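Local coordinates for protein 336aa long hypothetical dTDP-glucose 4,6-dehydratase (Pyrococcus horikoshii, PDB 2HUN) that binds NAD in a Rossmann fold and probably acts as a dTDP-glucose 4,6-dehydratase, removing water from the nucleotide sugar, at residues T179-P184 and E221-A226; W217-D222 and I304-D309; I15-I20 and P44-D49; E246-L251 and Y298-G303. All coordinates share one frame; numbering follows the deposited sequence.

Interaction 1: residues T179-P184 and E221-A226; sequences TNNYGP and EDHVRA. With NAD (nicotinamide-adenine-dinucleotide), chain C.
His223 reaches out from helix 220-233 and gives its ND1-H to OD1 of Asn181, at the end of strand 172-182. The bond from His223 ND1 to Asn181 OD1 is 2.8 Å long but bent, with 132° at the hydrogen. The donor arrives well off the line of the C=O and a little out of the amide plane. Amide and imidazole are turned nearly square to each other, their planes 79° apart, and the oxygen lies by the ring edge. CG of His223 is anti to its backbone N, which carries the ring away from the helix toward the strand. The other half of the amide turns back on its own strand: Asn181 ND2 makes a weak bond of 3.1 Å to Thr179 O. Together the two bonds are consistent with an amide held this way round, OD1 toward the histidine.

This is the nicotinamide end of the cofactor site in a Rossmann-fold NAD enzyme. The backbone N of Asn181 donates to the carboxamide oxygen O7N of NAD over 2.7 Å, almost straight at 173°. Thr179 O lies 3.2 Å from C4N of NAD, the carbon that carries hydride in this cofactor. Ile15 of helix 14-26 packs against both Asn181 and His223, and all of this is buried.

The outer side of the helix is more open. There Arg225 grips Glu221 side-on, with NE and NH2 both on the single oxygen OE2; the NH2 to OE2 distance is 2.6 Å. Tyr298 OH is a further partner of that oxygen. Both Arg225 and Glu221 are partly exposed, and neither touches 179-184.

Interaction 2: residues W217-D222 and I304-D309; sequences WLYVED and IKKTID
A strand-to-helix junction meets the side of helix 300-313 here. Strand 215-219 ends at Tyr219, which is also the N-cap residue of helix 220-233. Tyr219 carries most of the contact. Its chi1 of -173° swings the ring off the junction and across to Lys306 and Thr307. Thr307 OG1 stands at the ring edge, near the ring plane, 3.5 Å from Tyr219 CE1. The two side chains run past each other in opposite directions. That hydroxyl is hydrogen-bonded to Gly303 O, one turn earlier in its own helix, so toward the tyrosine it makes a packing contact.

Lys306 meets the far end of the ring. Its chain passes the phenol at about a right angle, with CE 3.6 Å from Tyr219 OH and CB 3.8 Å from the same oxygen. The touch is oblique and made by aliphatic carbons. The lysine bends at its outer torsions, which brings NZ to 4.1 Å from Glu221 OE1. This is too long for a salt bridge, though the opposite charges probably still attract. Glu221 has its strong partners elsewhere, in Arg225 and Tyr298. The Thr307 side is buried, while Lys306 lies at the exposed border.

The ring of Tyr219 also meets that of Tyr298, with the planes about 80° apart, and Pro184 packs on it. Thr307 touches Tyr182 of strand 172-182 and Ile196 of helix 191-200. Helix 300-313 thus lies against the ends of two neighbouring parallel strands, with helix 250-260 also packing on it through Leu260.

Interaction 3: residues I15-I20 and P44-D49; sequences IGSNFI and PANLKD. With NAD (nicotinamide-adenine-dinucleotide), chain C.
Ser17 of helix 14-26 packs closely against Asn46 and Leu47, in the loop between strands 31-36 and 56-60. From the backbone of Ser17, CB comes first and lies 3.6 Å from Asn46 CB. OG follows. It is anti to the carbonyl carbon (chi1 -72°) and comes very close to Asn46 CB, at 3.0 Å. It also faces Leu47 CG at 3.6 Å, and Asn46 ND2 is 3.3 Å from it. The hydroxyl is paired with two carbonyls, Gly11 O and Gly13 O, in the glycine-rich turn that leads into the helix. They must share its single proton or compete for it.

One helical turn on, Ile20 CD1 touches Leu47 CD1 at 3.8 Å, the two side chains crossing at about a right angle. Leu47 CD2 rests near Ser17 CB and Ser17 O.

The turn fits the GxGxxG pattern of Rossmann folds, with Gly16 as its last glycine. At the start of the helix, Ile15 N donates to the phosphate oxygen O2N of NAD at 3.0 Å and 162°. Ile15 CD1 packs on the nicotinamide, 3.6 Å from C2N.

Asn46 is held from outside by Trp317 NE1, which bonds to OD1. The contact is buried and mostly van der Waals packing, with the serine hydroxyl set against carbons and one aliphatic pair. Its polar atoms are bound mainly by neighbours, which implies that between these two segments close packing counts for more than polar bonding.

Interaction 4: residues E246-L251 and Y298-G303; sequences EEKTNL and YTFDEG
At chi1 -175° the Phe300 ring lies beside its own carbonyl carbon and turns toward Lys248. Lys248 runs extended as far as CE and bends only at the last torsion (chi4 -61°). Its outer carbons therefore cross the ring obliquely. CD sits over one face, offset toward the rim, in a CH-pi contact 4.0 Å from the Phe300 centroid and 25° off the normal. CE comes closer to the rim, 3.4 Å from Phe300 CD2.

The ring lies at the start of helix 300-313. Thr299 is the N-cap and forms a capping box with Glu302. Glu302 N donates to Thr299 OG1 at 3.2 Å, and Thr299 N donates to Glu302 OE1 at 2.9 Å.

Glu246 approaches the same helix end. Its chain bends at chi2, and OE1 comes to 3.9 Å from Phe300 CB. A water joins the two segments: it donates to Glu246 OE2 at 2.6 Å and accepts from Phe300 N at 3.1 Å. The carboxylate thus serves a backbone N-H of the first turn indirectly, and the helix end probably favours its negative charge. Val253 and Ile256 of helix 250-260 touch both Phe300 and Lys248, and the Phe300 ring also meets that of Tyr182.

In the fold
From the N terminus, interaction 3 comes first. It closes a short loop running from helix 14-26 through strand 31-36. Interaction 1 follows in series and brings strand 172-182 to helix 220-233. Interaction 2 starts on residues that interaction 1 ends on, sharing Glu221 and Asp222, and spans 217-222 to 304-309. Interaction 4 lies within that span and joins strand 247-248 to the start of helix 300-313, the helix interaction 2 also uses. Interactions 1 and 3 both touch NAD and meet through Ile15, Asn18 and Phe19. Interactions 2 and 4 lie on the side where helix 300-313 packs. Strands 172-182, 215-219 and 247-248, successive neighbours in one sheet, connect interactions 1, 2 and 4.

Interaction 1: residues T179-P184 and E221-A226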
# COMPACT_ATOMS: atom_id res chain seq x y z
N THR A 179 -7.31 8.43 -14.52
CA THR A 179 -6.19 8.77 -15.37
C THR A 179 -5.93 10.27 -15.29
O THR A 179 -6.34 10.93 -14.34
CB THR A 179 -6.48 8.37 -16.83
OG1 THR A 179 -7.62 9.10 -17.30
CG2 THR A 179 -6.78 6.89 -16.92
N ASN A 180 -5.26 10.82 -16.30
CA ASN A 180 -4.92 12.24 -16.31
C ASN A 180 -6.10 13.18 -16.50
O ASN A 180 -6.84 13.07 -17.47
CB ASN A 180 -3.89 12.49 -17.41
CG ASN A 180 -2.69 11.60 -17.28
OD1 ASN A 180 -1.87 11.76 -16.37
ND2 ASN A 180 -2.57 10.64 -18.19
N ASN A 181 -6.28 14.10 -15.55
CA ASN A 181 -7.36 15.08 -15.63
C ASN A 181 -6.89 16.35 -16.34
O ASN A 181 -5.71 16.70 -16.28
CB ASN A 181 -7.85 15.49 -14.23
CG ASN A 181 -8.79 14.47 -13.60
OD1 ASN A 181 -9.82 14.84 -13.03
ND2 ASN A 181 -8.43 13.19 -13.69
N TYR A 182 -7.82 17.03 -17.00
CA TYR A 182 -7.54 18.28 -17.68
C TYR A 182 -8.84 19.08 -17.68
O TYR A 182 -9.93 18.51 -17.61
CB TYR A 182 -7.06 18.03 -19.12
CG TYR A 182 -8.11 17.51 -20.08
CD1 TYR A 182 -8.38 16.15 -20.17
CD2 TYR A 182 -8.82 18.38 -20.89
CE1 TYR A 182 -9.34 15.66 -21.07
CE2 TYR A 182 -9.78 17.91 -21.79
CZ TYR A 182 -10.03 16.55 -21.87
OH TYR A 182 -10.97 16.08 -22.76
N GLY A 183 -8.71 20.41 -17.72
CA GLY A 183 -9.89 21.26 -17.70
C GLY A 183 -9.62 22.51 -16.89
O GLY A 183 -8.46 22.82 -16.58
N PRO A 184 -10.67 23.26 -16.51
CA PRO A 184 -10.54 24.49 -15.73
C PRO A 184 -9.73 24.34 -14.45
O PRO A 184 -9.77 23.30 -13.79
CB PRO A 184 -11.99 24.89 -15.45
CG PRO A 184 -12.72 24.33 -16.66
CD PRO A 184 -12.09 22.98 -16.81
N GLU A 221 -14.53 17.43 -15.36
CA GLU A 221 -15.94 17.35 -14.97
C GLU A 221 -16.44 15.89 -15.03
O GLU A 221 -17.28 15.49 -14.22
CB GLU A 221 -16.82 18.23 -15.86
CG GLU A 221 -18.23 18.43 -15.31
CD GLU A 221 -19.17 19.11 -16.29
OE1 GLU A 221 -18.80 20.18 -16.82
OE2 GLU A 221 -20.27 18.58 -16.53
N ASP A 222 -15.92 15.12 -15.99
CA ASP A 222 -16.31 13.72 -16.12
C ASP A 222 -15.78 12.92 -14.93
O ASP A 222 -16.42 11.98 -14.47
CB ASP A 222 -15.77 13.11 -17.42
CG ASP A 222 -16.75 13.26 -18.57
OD1 ASP A 222 -17.97 13.21 -18.33
OD2 ASP A 222 -16.29 13.41 -19.72
N HIS A 223 -14.59 13.28 -14.45
CA HIS A 223 -14.02 12.61 -13.30
C HIS A 223 -14.95 12.95 -12.13
O HIS A 223 -15.36 12.07 -11.37
CB HIS A 223 -12.60 13.13 -13.00
CG HIS A 223 -11.96 12.53 -11.79
ND1 HIS A 223 -10.96 13.16 -11.08
CD2 HIS A 223 -12.17 11.34 -11.16
CE1 HIS A 223 -10.58 12.39 -10.07
NE2 HIS A 223 -11.30 11.28 -10.10
N VAL A 224 -15.30 14.22 -12.03
CA VAL A 224 -16.19 14.72 -10.98
C VAL A 224 -17.52 13.97 -10.97
O VAL A 224 -18.01 13.57 -9.91
CB VAL A 224 -16.45 16.24 -11.15
CG1 VAL A 224 -17.68 16.66 -10.38
CG2 VAL A 224 -15.24 17.03 -10.64
N ARG A 225 -18.10 13.77 -12.15
CA ARG A 225 -19.36 13.06 -12.26
C ARG A 225 -19.22 11.62 -11.77
O ARG A 225 -20.12 11.08 -11.12
CB ARG A 225 -19.86 13.09 -13.71
CG ARG A 225 -20.41 14.46 -14.14
CD ARG A 225 -20.65 14.55 -15.64
NE ARG A 225 -21.12 15.88 -16.05
CZ ARG A 225 -22.36 16.32 -15.89
NH1 ARG A 225 -23.29 15.55 -15.33
NH2 ARG A 225 -22.69 17.56 -16.27
N ALA A 226 -18.07 11.01 -12.09
CA ALA A 226 -17.80 9.65 -11.65
C ALA A 226 -17.70 9.60 -10.12
O ALA A 226 -18.28 8.71 -9.50
CB ALA A 226 -16.49 9.15 -12.28
PA NAD C . -3.44 19.45 -6.54
O1A NAD C . -1.99 19.35 -6.30
O2A NAD C . -3.96 20.45 -7.52
O5B NAD C . -4.14 19.76 -5.13
C5B NAD C . -3.94 18.96 -3.96
C4B NAD C . -4.69 19.72 -2.86
O4B NAD C . -4.63 19.00 -1.61
C3B NAD C . -4.05 21.11 -2.60
O3B NAD C . -5.07 22.13 -2.52
C2B NAD C . -3.24 20.89 -1.31
O2B NAD C . -2.99 22.04 -0.51
C1B NAD C . -4.06 19.82 -0.60
N9A NAD C . -3.28 18.97 0.33
C8A NAD C . -2.17 18.26 0.07
N7A NAD C . -1.78 17.63 1.18
C5A NAD C . -2.64 17.93 2.16
C6A NAD C . -2.76 17.58 3.53
N6A NAD C . -1.90 16.79 4.16
N1A NAD C . -3.85 18.13 4.24
C2A NAD C . -4.76 18.98 3.60
N3A NAD C . -4.65 19.31 2.31
C4A NAD C . -3.61 18.79 1.61
O3 NAD C . -3.81 18.03 -7.17
PN NAD C . -5.11 17.35 -7.76
O1N NAD C . -4.68 17.03 -9.16
O2N NAD C . -6.30 18.22 -7.67
O5D NAD C . -5.22 15.93 -6.99
C5D NAD C . -6.36 15.51 -6.25
C4D NAD C . -6.28 13.97 -6.04
O4D NAD C . -6.51 13.28 -7.27
C3D NAD C . -4.92 13.52 -5.49
O3D NAD C . -5.15 12.54 -4.45
C2D NAD C . -4.22 12.91 -6.73
O2D NAD C . -3.31 11.88 -6.32
C1D NAD C . -5.40 12.39 -7.53
N1N NAD C . -5.18 12.32 -8.99
C2N NAD C . -5.01 13.48 -9.81
C3N NAD C . -4.82 13.32 -11.19
C7N NAD C . -4.64 14.54 -12.13
O7N NAD C . -4.66 14.35 -13.35
N7N NAD C . -4.49 15.75 -11.62
C4N NAD C . -4.80 12.02 -11.76
C5N NAD C . -4.97 10.89 -10.94
C6N NAD C . -5.16 11.02 -9.56

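Interaction 2: residues W217-D222 and I304-D309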
# COMPACT_ATOMS: atom_id res chain seq x y z
N TRP A 217 -6.64 10.67 -21.31
CA TRP A 217 -7.05 12.00 -20.87
C TRP A 217 -8.53 12.01 -20.51
O TRP A 217 -9.38 11.62 -21.31
CB TRP A 217 -6.73 13.03 -21.95
CG TRP A 217 -5.25 13.16 -22.16
CD1 TRP A 217 -4.50 12.50 -23.09
CD2 TRP A 217 -4.34 13.90 -21.35
NE1 TRP A 217 -3.17 12.79 -22.91
CE2 TRP A 217 -3.04 13.64 -21.85
CE3 TRP A 217 -4.48 14.76 -20.25
CZ2 TRP A 217 -1.89 14.21 -21.28
CZ3 TRP A 217 -3.34 15.32 -19.69
CH2 TRP A 217 -2.07 15.05 -20.20
N LEU A 218 -8.81 12.45 -19.29
CA LEU A 218 -10.18 12.51 -18.79
C LEU A 218 -10.57 13.93 -18.41
O LEU A 218 -9.92 14.55 -17.56
CB LEU A 218 -10.29 11.60 -17.56
CG LEU A 218 -11.59 11.53 -16.76
CD1 LEU A 218 -12.66 10.84 -17.58
CD2 LEU A 218 -11.34 10.75 -15.47
N TYR A 219 -11.62 14.46 -19.04
CA TYR A 219 -12.07 15.82 -18.71
C TYR A 219 -12.43 15.83 -17.23
O TYR A 219 -13.17 14.97 -16.76
CB TYR A 219 -13.29 16.21 -19.56
CG TYR A 219 -13.68 17.67 -19.38
CD1 TYR A 219 -12.75 18.69 -19.62
CD2 TYR A 219 -14.95 18.03 -18.94
CE1 TYR A 219 -13.08 20.03 -19.42
CE2 TYR A 219 -15.29 19.36 -18.73
CZ TYR A 219 -14.35 20.36 -18.97
OH TYR A 219 -14.66 21.67 -18.73
N VAL A 220 -11.92 16.81 -16.49
CA VAL A 220 -12.16 16.88 -15.06
C VAL A 220 -13.63 16.78 -14.64
O VAL A 220 -13.94 16.09 -13.66
CB VAL A 220 -11.53 18.16 -14.43
CG1 VAL A 220 -12.27 19.42 -14.91
CG2 VAL A 220 -11.55 18.06 -12.91
N GLU A 221 -14.53 17.43 -15.36
CA GLU A 221 -15.94 17.35 -14.97
C GLU A 221 -16.44 15.89 -15.03
O GLU A 221 -17.28 15.49 -14.22
CB GLU A 221 -16.82 18.23 -15.86
CG GLU A 221 -18.23 18.43 -15.31
CD GLU A 221 -19.17 19.11 -16.29
OE1 GLU A 221 -18.80 20.18 -16.82
OE2 GLU A 221 -20.27 18.58 -16.53
N ASP A 222 -15.92 15.12 -15.99
CA ASP A 222 -16.31 13.72 -16.12
C ASP A 222 -15.78 12.92 -14.93
O ASP A 222 -16.42 11.98 -14.47
CB ASP A 222 -15.77 13.11 -17.42
CG ASP A 222 -16.75 13.26 -18.57
OD1 ASP A 222 -17.97 13.21 -18.33
OD2 ASP A 222 -16.29 13.41 -19.72
N ILE A 304 -11.56 19.46 -24.71
CA ILE A 304 -10.44 20.34 -25.04
C ILE A 304 -10.98 21.71 -25.44
O ILE A 304 -10.41 22.74 -25.07
CB ILE A 304 -9.60 19.75 -26.20
CG1 ILE A 304 -8.74 18.60 -25.67
CG2 ILE A 304 -8.72 20.82 -26.83
CD1 ILE A 304 -7.71 19.03 -24.62
N LYS A 305 -12.08 21.71 -26.19
CA LYS A 305 -12.72 22.94 -26.63
C LYS A 305 -13.18 23.74 -25.41
O LYS A 305 -12.98 24.95 -25.35
CB LYS A 305 -13.93 22.59 -27.51
CG LYS A 305 -14.66 23.78 -28.12
CD LYS A 305 -13.92 24.34 -29.33
CE LYS A 305 -14.80 24.31 -30.58
NZ LYS A 305 -15.12 22.93 -31.07
N LYS A 306 -13.78 23.06 -24.44
CA LYS A 306 -14.25 23.72 -23.23
C LYS A 306 -13.06 24.23 -22.43
O LYS A 306 -13.13 25.27 -21.78
CB LYS A 306 -15.08 22.77 -22.37
CG LYS A 306 -16.42 22.37 -22.98
CD LYS A 306 -17.31 21.64 -21.99
CE LYS A 306 -17.54 22.49 -20.74
NZ LYS A 306 -18.94 22.39 -20.26
N THR A 307 -11.96 23.49 -22.49
CA THR A 307 -10.75 23.86 -21.78
C THR A 307 -10.08 25.06 -22.45
O THR A 307 -9.56 25.95 -21.78
CB THR A 307 -9.77 22.67 -21.72
OG1 THR A 307 -10.41 21.57 -21.05
CG2 THR A 307 -8.50 23.04 -20.96
N ILE A 308 -10.12 25.10 -23.78
CA ILE A 308 -9.55 26.21 -24.53
C ILE A 308 -10.32 27.48 -24.18
O ILE A 308 -9.72 28.50 -23.82
CB ILE A 308 -9.64 25.96 -26.06
CG1 ILE A 308 -8.69 24.83 -26.47
CG2 ILE A 308 -9.32 27.25 -26.82
CD1 ILE A 308 -8.88 24.32 -27.88
N ASP A 309 -11.65 27.42 -24.28
CA ASP A 309 -12.49 28.57 -23.96
C ASP A 309 -12.25 29.09 -22.55
O ASP A 309 -12.14 30.30 -22.35
CB ASP A 309 -13.98 28.20 -24.10
CG ASP A 309 -14.36 27.83 -25.52
OD1 ASP A 309 -13.48 27.85 -26.41
OD2 ASP A 309 -15.54 27.51 -25.75

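Interaction 3: residues I15-I20 and P44-D49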
# COMPACT_ATOMS: atom_id res chain seq x y z
N ILE A 15 -8.70 19.35 -9.01
CA ILE A 15 -9.90 18.52 -9.06
C ILE A 15 -10.86 18.83 -7.91
O ILE A 15 -12.08 18.82 -8.10
CB ILE A 15 -9.53 17.02 -9.03
CG1 ILE A 15 -8.61 16.71 -10.21
CG2 ILE A 15 -10.79 16.16 -9.11
CD1 ILE A 15 -8.05 15.29 -10.22
N GLY A 16 -10.31 19.11 -6.73
CA GLY A 16 -11.15 19.42 -5.58
C GLY A 16 -12.06 20.61 -5.85
O GLY A 16 -13.25 20.56 -5.57
N SER A 17 -11.49 21.69 -6.39
CA SER A 17 -12.26 22.89 -6.69
C SER A 17 -13.34 22.60 -7.72
O SER A 17 -14.47 23.04 -7.57
CB SER A 17 -11.34 24.00 -7.22
OG SER A 17 -10.56 24.52 -6.17
N ASN A 18 -12.98 21.88 -8.78
CA ASN A 18 -13.96 21.54 -9.79
C ASN A 18 -15.10 20.72 -9.16
O ASN A 18 -16.27 20.92 -9.49
CB ASN A 18 -13.30 20.73 -10.91
CG ASN A 18 -12.68 21.61 -11.98
OD1 ASN A 18 -13.40 22.22 -12.77
ND2 ASN A 18 -11.36 21.69 -12.00
N PHE A 19 -14.75 19.81 -8.26
CA PHE A 19 -15.75 18.97 -7.59
C PHE A 19 -16.70 19.84 -6.77
O PHE A 19 -17.92 19.74 -6.92
CB PHE A 19 -15.06 17.96 -6.67
CG PHE A 19 -16.02 17.02 -5.98
CD1 PHE A 19 -16.64 15.99 -6.68
CD2 PHE A 19 -16.32 17.18 -4.63
CE1 PHE A 19 -17.54 15.14 -6.05
CE2 PHE A 19 -17.22 16.34 -3.99
CZ PHE A 19 -17.84 15.31 -4.70
N ILE A 20 -16.14 20.68 -5.91
CA ILE A 20 -16.94 21.55 -5.06
C ILE A 20 -17.91 22.45 -5.85
O ILE A 20 -19.08 22.54 -5.51
CB ILE A 20 -16.04 22.43 -4.16
CG1 ILE A 20 -15.31 21.52 -3.16
CG2 ILE A 20 -16.88 23.50 -3.46
CD1 ILE A 20 -14.32 22.24 -2.24
N PRO A 44 -6.44 29.56 -3.68
CA PRO A 44 -7.66 30.16 -3.13
C PRO A 44 -8.53 30.80 -4.21
O PRO A 44 -9.75 30.89 -4.07
CB PRO A 44 -7.12 31.20 -2.15
CG PRO A 44 -5.86 30.57 -1.67
CD PRO A 44 -5.25 30.04 -2.95
N ALA A 45 -7.89 31.25 -5.29
CA ALA A 45 -8.61 31.89 -6.39
C ALA A 45 -9.58 30.92 -7.05
O ALA A 45 -10.58 31.34 -7.65
CB ALA A 45 -7.61 32.43 -7.41
N ASN A 46 -9.30 29.63 -6.94
CA ASN A 46 -10.15 28.60 -7.53
C ASN A 46 -11.58 28.70 -7.03
O ASN A 46 -12.52 28.45 -7.78
CB ASN A 46 -9.62 27.20 -7.18
CG ASN A 46 -8.31 26.89 -7.84
OD1 ASN A 46 -7.74 27.71 -8.56
ND2 ASN A 46 -7.81 25.68 -7.61
N LEU A 47 -11.75 29.05 -5.76
CA LEU A 47 -13.08 29.12 -5.16
C LEU A 47 -13.47 30.47 -4.55
O LEU A 47 -14.39 30.53 -3.73
CB LEU A 47 -13.21 28.04 -4.07
CG LEU A 47 -13.04 26.58 -4.50
CD1 LEU A 47 -12.99 25.68 -3.29
CD2 LEU A 47 -14.20 26.20 -5.41
N LYS A 48 -12.79 31.54 -4.94
CA LYS A 48 -13.10 32.84 -4.34
C LYS A 48 -14.55 33.30 -4.51
O LYS A 48 -15.08 33.96 -3.62
CB LYS A 48 -12.15 33.92 -4.85
CG LYS A 48 -12.36 34.40 -6.27
CD LYS A 48 -11.40 35.54 -6.55
CE LYS A 48 -11.58 36.13 -7.94
NZ LYS A 48 -10.58 37.21 -8.19
N ASP A 49 -15.19 32.95 -5.61
CA ASP A 49 -16.57 33.38 -5.81
C ASP A 49 -17.60 32.56 -5.03
O ASP A 49 -18.79 32.88 -5.03
CB ASP A 49 -16.93 33.37 -7.30
CG ASP A 49 -16.79 32.01 -7.92
OD1 ASP A 49 -15.65 31.50 -7.99
OD2 ASP A 49 -17.82 31.44 -8.35
PA NAD C . -3.44 19.45 -6.54
O1A NAD C . -1.99 19.35 -6.30
O2A NAD C . -3.96 20.45 -7.52
O5B NAD C . -4.14 19.76 -5.13
C5B NAD C . -3.94 18.96 -3.96
C4B NAD C . -4.69 19.72 -2.86
O4B NAD C . -4.63 19.00 -1.61
C3B NAD C . -4.05 21.11 -2.60
O3B NAD C . -5.07 22.13 -2.52
C2B NAD C . -3.24 20.89 -1.31
O2B NAD C . -2.99 22.04 -0.51
C1B NAD C . -4.06 19.82 -0.60
N9A NAD C . -3.28 18.97 0.33
C8A NAD C . -2.17 18.26 0.07
N7A NAD C . -1.78 17.63 1.18
C5A NAD C . -2.64 17.93 2.16
C6A NAD C . -2.76 17.58 3.53
N6A NAD C . -1.90 16.79 4.16
N1A NAD C . -3.85 18.13 4.24
C2A NAD C . -4.76 18.98 3.60
N3A NAD C . -4.65 19.31 2.31
C4A NAD C . -3.61 18.79 1.61
O3 NAD C . -3.81 18.03 -7.17
PN NAD C . -5.11 17.35 -7.76
O1N NAD C . -4.68 17.03 -9.16
O2N NAD C . -6.30 18.22 -7.67
O5D NAD C . -5.22 15.93 -6.99
C5D NAD C . -6.36 15.51 -6.25
C4D NAD C . -6.28 13.97 -6.04
O4D NAD C . -6.51 13.28 -7.27
C3D NAD C . -4.92 13.52 -5.49
O3D NAD C . -5.15 12.54 -4.45
C2D NAD C . -4.22 12.91 -6.73
O2D NAD C . -3.31 11.88 -6.32
C1D NAD C . -5.40 12.39 -7.53
N1N NAD C . -5.18 12.32 -8.99
C2N NAD C . -5.01 13.48 -9.81
C3N NAD C . -4.82 13.32 -11.19
C7N NAD C . -4.64 14.54 -12.13
O7N NAD C . -4.66 14.35 -13.35
N7N NAD C . -4.49 15.75 -11.62
C4N NAD C . -4.80 12.02 -11.76
C5N NAD C . -4.97 10.89 -10.94
C6N NAD C . -5.16 11.02 -9.56

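Interaction 4: residues E246-L251 and Y298-G303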
# COMPACT_ATOMS: atom_id res chain seq x y z
N GLU A 246 -9.36 7.48 -23.93
CA GLU A 246 -8.86 8.46 -24.89
C GLU A 246 -7.35 8.51 -24.71
O GLU A 246 -6.81 9.49 -24.19
CB GLU A 246 -9.44 9.85 -24.61
CG GLU A 246 -10.96 10.00 -24.73
CD GLU A 246 -11.47 9.87 -26.15
OE1 GLU A 246 -10.64 9.87 -27.08
OE2 GLU A 246 -12.70 9.77 -26.35
N GLU A 247 -6.67 7.44 -25.12
CA GLU A 247 -5.22 7.38 -24.98
C GLU A 247 -4.56 8.05 -26.16
O GLU A 247 -4.76 7.66 -27.31
CB GLU A 247 -4.78 5.92 -24.85
CG GLU A 247 -5.41 5.27 -23.63
CD GLU A 247 -5.00 3.83 -23.43
OE1 GLU A 247 -4.33 3.26 -24.32
OE2 GLU A 247 -5.35 3.26 -22.38
N LYS A 248 -3.78 9.08 -25.87
CA LYS A 248 -3.10 9.84 -26.90
C LYS A 248 -1.69 10.23 -26.50
O LYS A 248 -1.35 10.25 -25.32
CB LYS A 248 -3.90 11.11 -27.22
CG LYS A 248 -5.32 10.85 -27.68
CD LYS A 248 -6.09 12.14 -27.86
CE LYS A 248 -7.50 11.86 -28.35
NZ LYS A 248 -7.51 11.18 -29.67
N THR A 249 -0.88 10.55 -27.50
CA THR A 249 0.49 10.98 -27.26
C THR A 249 0.46 12.49 -27.20
O THR A 249 -0.52 13.11 -27.63
CB THR A 249 1.40 10.55 -28.41
OG1 THR A 249 0.95 11.17 -29.63
CG2 THR A 249 1.36 9.05 -28.57
N ASN A 250 1.51 13.10 -26.66
CA ASN A 250 1.54 14.55 -26.56
C ASN A 250 1.37 15.23 -27.92
O ASN A 250 0.68 16.24 -28.04
CB ASN A 250 2.83 15.01 -25.90
CG ASN A 250 2.93 14.55 -24.45
OD1 ASN A 250 1.94 14.10 -23.87
ND2 ASN A 250 4.11 14.68 -23.86
N LEU A 251 1.99 14.67 -28.96
CA LEU A 251 1.86 15.26 -30.28
C LEU A 251 0.40 15.25 -30.70
O LEU A 251 -0.09 16.23 -31.26
CB LEU A 251 2.70 14.49 -31.31
CG LEU A 251 2.54 14.98 -32.76
CD1 LEU A 251 2.81 16.48 -32.84
CD2 LEU A 251 3.49 14.21 -33.67
N TYR A 298 -18.39 13.97 -22.16
CA TYR A 298 -17.73 14.76 -23.20
C TYR A 298 -16.69 13.95 -23.95
O TYR A 298 -16.03 13.08 -23.37
CB TYR A 298 -17.02 15.96 -22.55
CG TYR A 298 -17.88 16.79 -21.63
CD1 TYR A 298 -18.86 17.65 -22.13
CD2 TYR A 298 -17.72 16.70 -20.24
CE1 TYR A 298 -19.65 18.41 -21.27
CE2 TYR A 298 -18.52 17.46 -19.38
CZ TYR A 298 -19.48 18.30 -19.90
OH TYR A 298 -20.26 19.04 -19.04
N THR A 299 -16.55 14.22 -25.25
CA THR A 299 -15.54 13.54 -26.05
C THR A 299 -14.26 14.33 -25.78
O THR A 299 -14.32 15.38 -25.14
CB THR A 299 -15.85 13.60 -27.55
OG1 THR A 299 -15.95 14.97 -27.97
CG2 THR A 299 -17.16 12.89 -27.86
N PHE A 300 -13.11 13.84 -26.24
CA PHE A 300 -11.87 14.56 -26.01
C PHE A 300 -11.96 15.94 -26.66
O PHE A 300 -11.53 16.94 -26.07
CB PHE A 300 -10.69 13.78 -26.60
CG PHE A 300 -9.35 14.41 -26.31
CD1 PHE A 300 -8.89 14.53 -25.00
CD2 PHE A 300 -8.56 14.89 -27.34
CE1 PHE A 300 -7.66 15.12 -24.72
CE2 PHE A 300 -7.33 15.48 -27.07
CZ PHE A 300 -6.88 15.59 -25.76
N ASP A 301 -12.52 15.99 -27.87
CA ASP A 301 -12.68 17.25 -28.60
C ASP A 301 -13.53 18.26 -27.85
O ASP A 301 -13.21 19.45 -27.79
CB ASP A 301 -13.31 16.99 -29.97
CG ASP A 301 -12.28 16.69 -31.04
OD1 ASP A 301 -11.41 15.83 -30.82
OD2 ASP A 301 -12.34 17.34 -32.11
N GLU A 302 -14.64 17.79 -27.28
CA GLU A 302 -15.52 18.68 -26.54
C GLU A 302 -14.84 19.17 -25.27
O GLU A 302 -14.95 20.34 -24.91
CB GLU A 302 -16.83 17.95 -26.19
CG GLU A 302 -17.67 17.57 -27.40
CD GLU A 302 -18.92 16.79 -27.03
OE1 GLU A 302 -18.79 15.76 -26.34
OE2 GLU A 302 -20.03 17.20 -27.42
N GLY A 303 -14.11 18.28 -24.61
CA GLY A 303 -13.42 18.65 -23.38
C GLY A 303 -12.28 19.63 -23.60
O GLY A 303 -12.05 20.51 -22.77
O HOH W 1 -13.57 11.44 -28.07